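Local coordinates for conserved hypothetical protein (PDB 1Y81) that is of unknown function but has a Rossmann-like CoA-binding domain and holds coenzyme A at the carboxyl ends of its parallel strands, at residues V72-V77 with W98-A103. Residues are numbered along the deposited sequence; the frame is centred on the assembly and turned at random.
Sequences VIVFVV and WFQPGA. With COA (coenzyme A), chain C; SCN (thiocyanate ion), chain B.
Three backbone hydrogen bonds fix the parallel register of 72-77 and 98-103. Trp98 N donates to Ile73 O almost straight (172° at the hydrogen), Phe75 N reaches Trp98 O at 2.7 Å, nearly along the C=O axis, and Gln100 N returns to Phe75 O just past the last strand pair. Aromatic packing marks one face of the sheet. With CG of both Phe75 and Phe99 anti to the carbonyl carbon, the side chains run side by side and their rings form an offset stack, planes 21° apart and centroids separated by 4.3 Å; Phe99 CE1 sits over the rim of the Phe75 ring. Helix 79-91 covers this pair through Val85 and Ala86, as expected of a right-handed beta-alpha-beta crossover in a Rossmann-like domain. On the face of Val74 and Trp98, Val74 CG2 lies 4.1 Å from Trp98 CB, while CG1 approaches the indole obliquely at CD1. Beyond the strands, a type II turn from Gln100 to Ala103 brings Ala103 CB to 3.3 Å from Val77 O, and one water bridges Val77 O and Ala103 O. The polar contacts converge on Gln100, whose chain bends at chi2 (-67°). Gln100 OE1 accepts from Trp98 NE1 at 3.0 Å and from Ile125 N, two bonds that probably hold the amide with Gln100 NE2 turned toward coenzyme A O5P, to which it donates at 2.9 Å, and toward the thiocyanate nitrogen, its second acceptor. Coenzyme A N8P gives Pro101 O a weak bond, and Val77 CG1 touches the ribose at O4B, 3.3 Å away.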
ATOM      1  N   VAL A  72       4.671   2.854   6.281  1.00 26.80           N
ATOM      2  CA  VAL A  72       4.901   2.508   4.892  1.00 23.48           C
ATOM      3  C   VAL A  72       3.541   2.320   4.221  1.00 20.13           C
ATOM      4  O   VAL A  72       2.602   1.890   4.865  1.00 19.24           O
ATOM      5  CB  VAL A  72       5.783   1.206   4.755  1.00 24.18           C
ATOM      6  CG1 VAL A  72       5.098  -0.008   5.362  1.00 26.14           C
ATOM      7  CG2 VAL A  72       6.170   0.930   3.302  1.00 24.47           C
ATOM      8  N   ILE A  73       3.451   2.667   2.945  1.00 19.34           N
ATOM      9  CA  ILE A  73       2.271   2.306   2.154  1.00 17.76           C
ATOM     10  C   ILE A  73       2.688   1.245   1.144  1.00 19.11           C
ATOM     11  O   ILE A  73       3.584   1.494   0.319  1.00 19.61           O
ATOM     12  CB  ILE A  73       1.636   3.527   1.462  1.00 19.22           C
ATOM     13  CG1 ILE A  73       1.194   4.555   2.523  1.00 20.24           C
ATOM     14  CG2 ILE A  73       0.410   3.100   0.640  1.00 19.71           C
ATOM     15  CD1 ILE A  73       0.673   5.829   1.948  1.00 24.11           C
ATOM     16  N   VAL A  74       2.067   0.059   1.243  1.00 16.75           N
ATOM     17  CA  VAL A  74       2.335  -1.068   0.334  1.00 16.31           C
ATOM     18  C   VAL A  74       1.284  -1.070  -0.815  1.00 16.56           C
ATOM     19  O   VAL A  74       0.075  -1.011  -0.565  1.00 16.67           O
ATOM     20  CB  VAL A  74       2.384  -2.456   1.106  1.00 16.40           C
ATOM     21  CG1 VAL A  74       2.510  -3.664   0.133  1.00 18.57           C
ATOM     22  CG2 VAL A  74       3.533  -2.489   2.150  1.00 16.97           C
ATOM     23  N   PHE A  75       1.759  -1.123  -2.066  1.00 16.22           N
ATOM     24  CA  PHE A  75       0.882  -1.065  -3.243  1.00 17.40           C
ATOM     25  C   PHE A  75       0.758  -2.431  -3.906  1.00 17.52           C
ATOM     26  O   PHE A  75       1.776  -3.044  -4.282  1.00 17.30           O
ATOM     27  CB  PHE A  75       1.425  -0.093  -4.297  1.00 15.42           C
ATOM     28  CG  PHE A  75       1.355   1.358  -3.900  1.00 15.17           C
ATOM     29  CD1 PHE A  75       0.494   2.226  -4.571  1.00 17.56           C
ATOM     30  CD2 PHE A  75       2.158   1.853  -2.858  1.00 17.09           C
ATOM     31  CE1 PHE A  75       0.431   3.583  -4.205  1.00 19.60           C
ATOM     32  CE2 PHE A  75       2.088   3.203  -2.480  1.00 18.04           C
ATOM     33  CZ  PHE A  75       1.240   4.057  -3.159  1.00 17.81           C
ATOM     34  N   VAL A  76      -0.475  -2.911  -4.044  1.00 14.91           N
ATOM     35  CA  VAL A  76      -0.737  -4.127  -4.812  1.00 16.82           C
ATOM     36  C   VAL A  76      -1.885  -3.882  -5.850  1.00 17.11           C
ATOM     37  O   VAL A  76      -2.839  -4.680  -5.988  1.00 19.83           O
ATOM     38  CB  VAL A  76      -0.949  -5.341  -3.863  1.00 19.63           C
ATOM     39  CG1 VAL A  76      -2.261  -5.220  -3.101  1.00 19.75           C
ATOM     40  CG2 VAL A  76      -0.858  -6.683  -4.621  1.00 17.92           C
ATOM     41  N   VAL A  77      -1.770  -2.758  -6.571  1.00 14.75           N
ATOM     42  CA  VAL A  77      -2.709  -2.358  -7.619  1.00 15.69           C
ATOM     43  C   VAL A  77      -1.932  -2.182  -8.946  1.00 17.28           C
ATOM     44  O   VAL A  77      -0.707  -2.000  -8.904  1.00 18.00           O
ATOM     45  CB  VAL A  77      -3.446  -1.014  -7.273  1.00 15.88           C
ATOM     46  CG1 VAL A  77      -4.314  -1.189  -6.056  1.00 16.74           C
ATOM     47  CG2 VAL A  77      -2.443   0.152  -7.029  1.00 18.11           C
ATOM     48  N   TRP A  98       6.039   1.363  -0.929  1.00 21.93           N
ATOM     49  CA  TRP A  98       6.546   0.036  -1.287  1.00 22.08           C
ATOM     50  C   TRP A  98       5.661  -0.571  -2.357  1.00 22.01           C
ATOM     51  O   TRP A  98       4.481  -0.785  -2.122  1.00 19.82           O
ATOM     52  CB  TRP A  98       6.526  -0.857  -0.045  1.00 20.80           C
ATOM     53  CG  TRP A  98       7.020  -2.286  -0.264  1.00 20.96           C
ATOM     54  CD1 TRP A  98       6.448  -3.262  -1.058  1.00 20.16           C
ATOM     55  CD2 TRP A  98       8.162  -2.894   0.354  1.00 22.65           C
ATOM     56  NE1 TRP A  98       7.195  -4.433  -0.979  1.00 22.21           N
ATOM     57  CE2 TRP A  98       8.243  -4.228  -0.117  1.00 22.39           C
ATOM     58  CE3 TRP A  98       9.137  -2.431   1.259  1.00 24.13           C
ATOM     59  CZ2 TRP A  98       9.265  -5.111   0.291  1.00 23.80           C
ATOM     60  CZ3 TRP A  98      10.153  -3.309   1.660  1.00 25.61           C
ATOM     61  CH2 TRP A  98      10.205  -4.631   1.175  1.00 25.23           C
ATOM     62  N   PHE A  99       6.235  -0.881  -3.517  1.00 21.06           N
ATOM     63  CA  PHE A  99       5.460  -1.473  -4.613  1.00 20.52           C
ATOM     64  C   PHE A  99       5.760  -2.954  -4.755  1.00 20.97           C
ATOM     65  O   PHE A  99       6.918  -3.340  -4.992  1.00 19.85           O
ATOM     66  CB  PHE A  99       5.720  -0.727  -5.935  1.00 20.06           C
ATOM     67  CG  PHE A  99       5.280   0.715  -5.904  1.00 21.08           C
ATOM     68  CD1 PHE A  99       4.056   1.097  -6.453  1.00 20.38           C
ATOM     69  CD2 PHE A  99       6.092   1.687  -5.316  1.00 22.15           C
ATOM     70  CE1 PHE A  99       3.623   2.455  -6.410  1.00 22.88           C
ATOM     71  CE2 PHE A  99       5.683   3.031  -5.264  1.00 22.13           C
ATOM     72  CZ  PHE A  99       4.449   3.420  -5.799  1.00 20.37           C
ATOM     73  N   GLN A 100       4.729  -3.793  -4.598  1.00 19.25           N
ATOM     74  CA  GLN A 100       4.867  -5.229  -4.878  1.00 19.55           C
ATOM     75  C   GLN A 100       5.203  -5.407  -6.345  1.00 18.10           C
ATOM     76  O   GLN A 100       4.786  -4.585  -7.166  1.00 18.88           O
ATOM     77  CB  GLN A 100       3.575  -5.983  -4.555  1.00 18.71           C
ATOM     78  CG  GLN A 100       3.329  -6.144  -3.083  1.00 17.15           C
ATOM     79  CD  GLN A 100       4.326  -7.043  -2.409  1.00 18.53           C
ATOM     80  OE1 GLN A 100       5.294  -6.561  -1.815  1.00 19.91           O
ATOM     81  NE2 GLN A 100       4.103  -8.366  -2.482  1.00 18.49           N
ATOM     82  N   PRO A 101       5.998  -6.455  -6.677  1.00 20.20           N
ATOM     83  CA  PRO A 101       6.283  -6.722  -8.089  1.00 20.83           C
ATOM     84  C   PRO A 101       5.005  -6.791  -8.909  1.00 18.53           C
ATOM     85  O   PRO A 101       4.061  -7.529  -8.545  1.00 19.37           O
ATOM     86  CB  PRO A 101       6.982  -8.080  -8.052  1.00 20.43           C
ATOM     87  CG  PRO A 101       7.671  -8.112  -6.753  1.00 21.73           C
ATOM     88  CD  PRO A 101       6.698  -7.407  -5.793  1.00 21.76           C
ATOM     89  N   GLY A 102       4.970  -6.018  -9.994  1.00 17.12           N
ATOM     90  CA  GLY A 102       3.814  -5.928 -10.885  1.00 17.52           C
ATOM     91  C   GLY A 102       3.075  -4.614 -10.752  1.00 16.51           C
ATOM     92  O   GLY A 102       2.327  -4.224 -11.651  1.00 18.34           O
ATOM     93  N   ALA A 103       3.309  -3.927  -9.627  1.00 17.27           N
ATOM     94  CA  ALA A 103       2.675  -2.651  -9.303  1.00 17.67           C
ATOM     95  C   ALA A 103       3.569  -1.458  -9.709  1.00 20.41           C
ATOM     96  O   ALA A 103       3.104  -0.315  -9.778  1.00 21.61           O
ATOM     97  CB  ALA A 103       2.363  -2.578  -7.803  1.00 18.77           C
TER
HETATM   98  N1A COA C 201      -7.277   2.305  -4.328  1.00 18.32           N
HETATM   99  C2A COA C 201      -7.262   1.124  -3.630  1.00 17.31           C
HETATM  100  N3A COA C 201      -7.518  -0.062  -4.273  1.00 14.96           N
HETATM  101  C4A COA C 201      -7.827  -0.061  -5.597  1.00 15.94           C
HETATM  102  C5A COA C 201      -7.856   1.121  -6.332  1.00 17.29           C
HETATM  103  C6A COA C 201      -7.576   2.319  -5.689  1.00 19.66           C
HETATM  104  N6A COA C 201      -7.605   3.460  -6.361  1.00 19.49           N
HETATM  105  N7A COA C 201      -8.162   0.807  -7.615  1.00 18.08           N
HETATM  106  C8A COA C 201      -8.317  -0.538  -7.697  1.00 17.54           C
HETATM  107  N9A COA C 201      -8.118  -1.078  -6.456  1.00 16.98           N
HETATM  108  C1B COA C 201      -8.221  -2.495  -6.042  1.00 16.79           C
HETATM  109  C2B COA C 201      -9.017  -3.351  -7.027  1.00 17.03           C
HETATM  110  O2B COA C 201     -10.433  -3.044  -7.059  1.00 18.72           O
HETATM  111  C3B COA C 201      -8.625  -4.733  -6.488  1.00 16.95           C
HETATM  112  O3B COA C 201      -9.394  -5.129  -5.368  1.00 18.74           O
HETATM  113  P3B COA C 201     -10.790  -5.944  -5.550  1.00 25.34           P
HETATM  114  O7A COA C 201     -11.852  -5.351  -4.671  1.00 29.01           O
HETATM  115  O8A COA C 201     -10.497  -7.352  -5.172  1.00 29.16           O
HETATM  116  O9A COA C 201     -11.264  -5.749  -6.958  1.00 31.38           O
HETATM  117  C4B COA C 201      -7.182  -4.560  -5.997  1.00 17.71           C
HETATM  118  O4B COA C 201      -6.974  -3.144  -5.870  1.00 18.31           O
HETATM  119  C5B COA C 201      -6.138  -5.179  -6.947  1.00 16.03           C
HETATM  120  O5B COA C 201      -6.319  -4.604  -8.224  1.00 18.50           O
HETATM  121  P1A COA C 201      -6.540  -5.522  -9.528  1.00 21.62           P
HETATM  122  O1A COA C 201      -6.909  -4.651 -10.705  1.00 21.13           O
HETATM  123  O2A COA C 201      -7.525  -6.626  -9.214  1.00 21.65           O
HETATM  124  O3A COA C 201      -5.041  -6.073  -9.729  1.00 21.33           O
HETATM  125  P2A COA C 201      -4.582  -7.603  -9.574  1.00 23.41           P
HETATM  126  O4A COA C 201      -5.208  -8.437 -10.663  1.00 26.80           O
HETATM  127  O5A COA C 201      -4.805  -8.202  -8.234  1.00 22.45           O
HETATM  128  O6A COA C 201      -3.004  -7.499  -9.804  1.00 22.76           O
HETATM  129  CBP COA C 201      -0.817  -6.521  -9.587  1.00 20.65           C
HETATM  130  CCP COA C 201      -2.179  -6.780  -8.905  1.00 21.85           C
HETATM  131  CDP COA C 201       0.039  -5.721  -8.597  1.00 22.95           C
HETATM  132  CEP COA C 201      -1.022  -5.667 -10.836  1.00 23.80           C
HETATM  133  CAP COA C 201      -0.146  -7.853  -9.994  1.00 19.81           C
HETATM  134  OAP COA C 201       1.047  -7.610 -10.719  1.00 18.61           O
HETATM  135  C9P COA C 201       0.148  -8.588  -8.717  1.00 22.34           C
HETATM  136  O9P COA C 201      -0.795  -9.496  -8.240  1.00 22.58           O
HETATM  137  N8P COA C 201       1.290  -8.267  -8.093  1.00 24.98           N
HETATM  138  C7P COA C 201       1.722  -8.780  -6.800  1.00 22.28           C
HETATM  139  C6P COA C 201       2.318 -10.135  -6.842  1.00 21.93           C
HETATM  140  C5P COA C 201       2.787 -10.472  -5.454  1.00 21.76           C
HETATM  141  O5P COA C 201       2.455  -9.809  -4.444  1.00 21.22           O
HETATM  142  N4P COA C 201       3.550 -11.533  -5.464  1.00 20.58           N
HETATM  143  C3P COA C 201       4.173 -12.141  -4.334  1.00 18.71           C
HETATM  144  C2P COA C 201       5.679 -12.264  -4.570  1.00 20.15           C
HETATM  145  S1P COA C 201       6.450 -10.616  -4.693  1.00 20.50           S
HETATM  146  S   SCN B 202       5.645 -13.630  -1.103  1.00 22.59           S
HETATM  147  C   SCN B 202       5.248 -11.924  -0.988  1.00 22.95           C
HETATM  148  N   SCN B 202       5.060 -10.778  -0.878  1.00 19.54           N
HETATM  149  O   HOH W   1       0.852   0.365  -8.452  1.00 19.17           O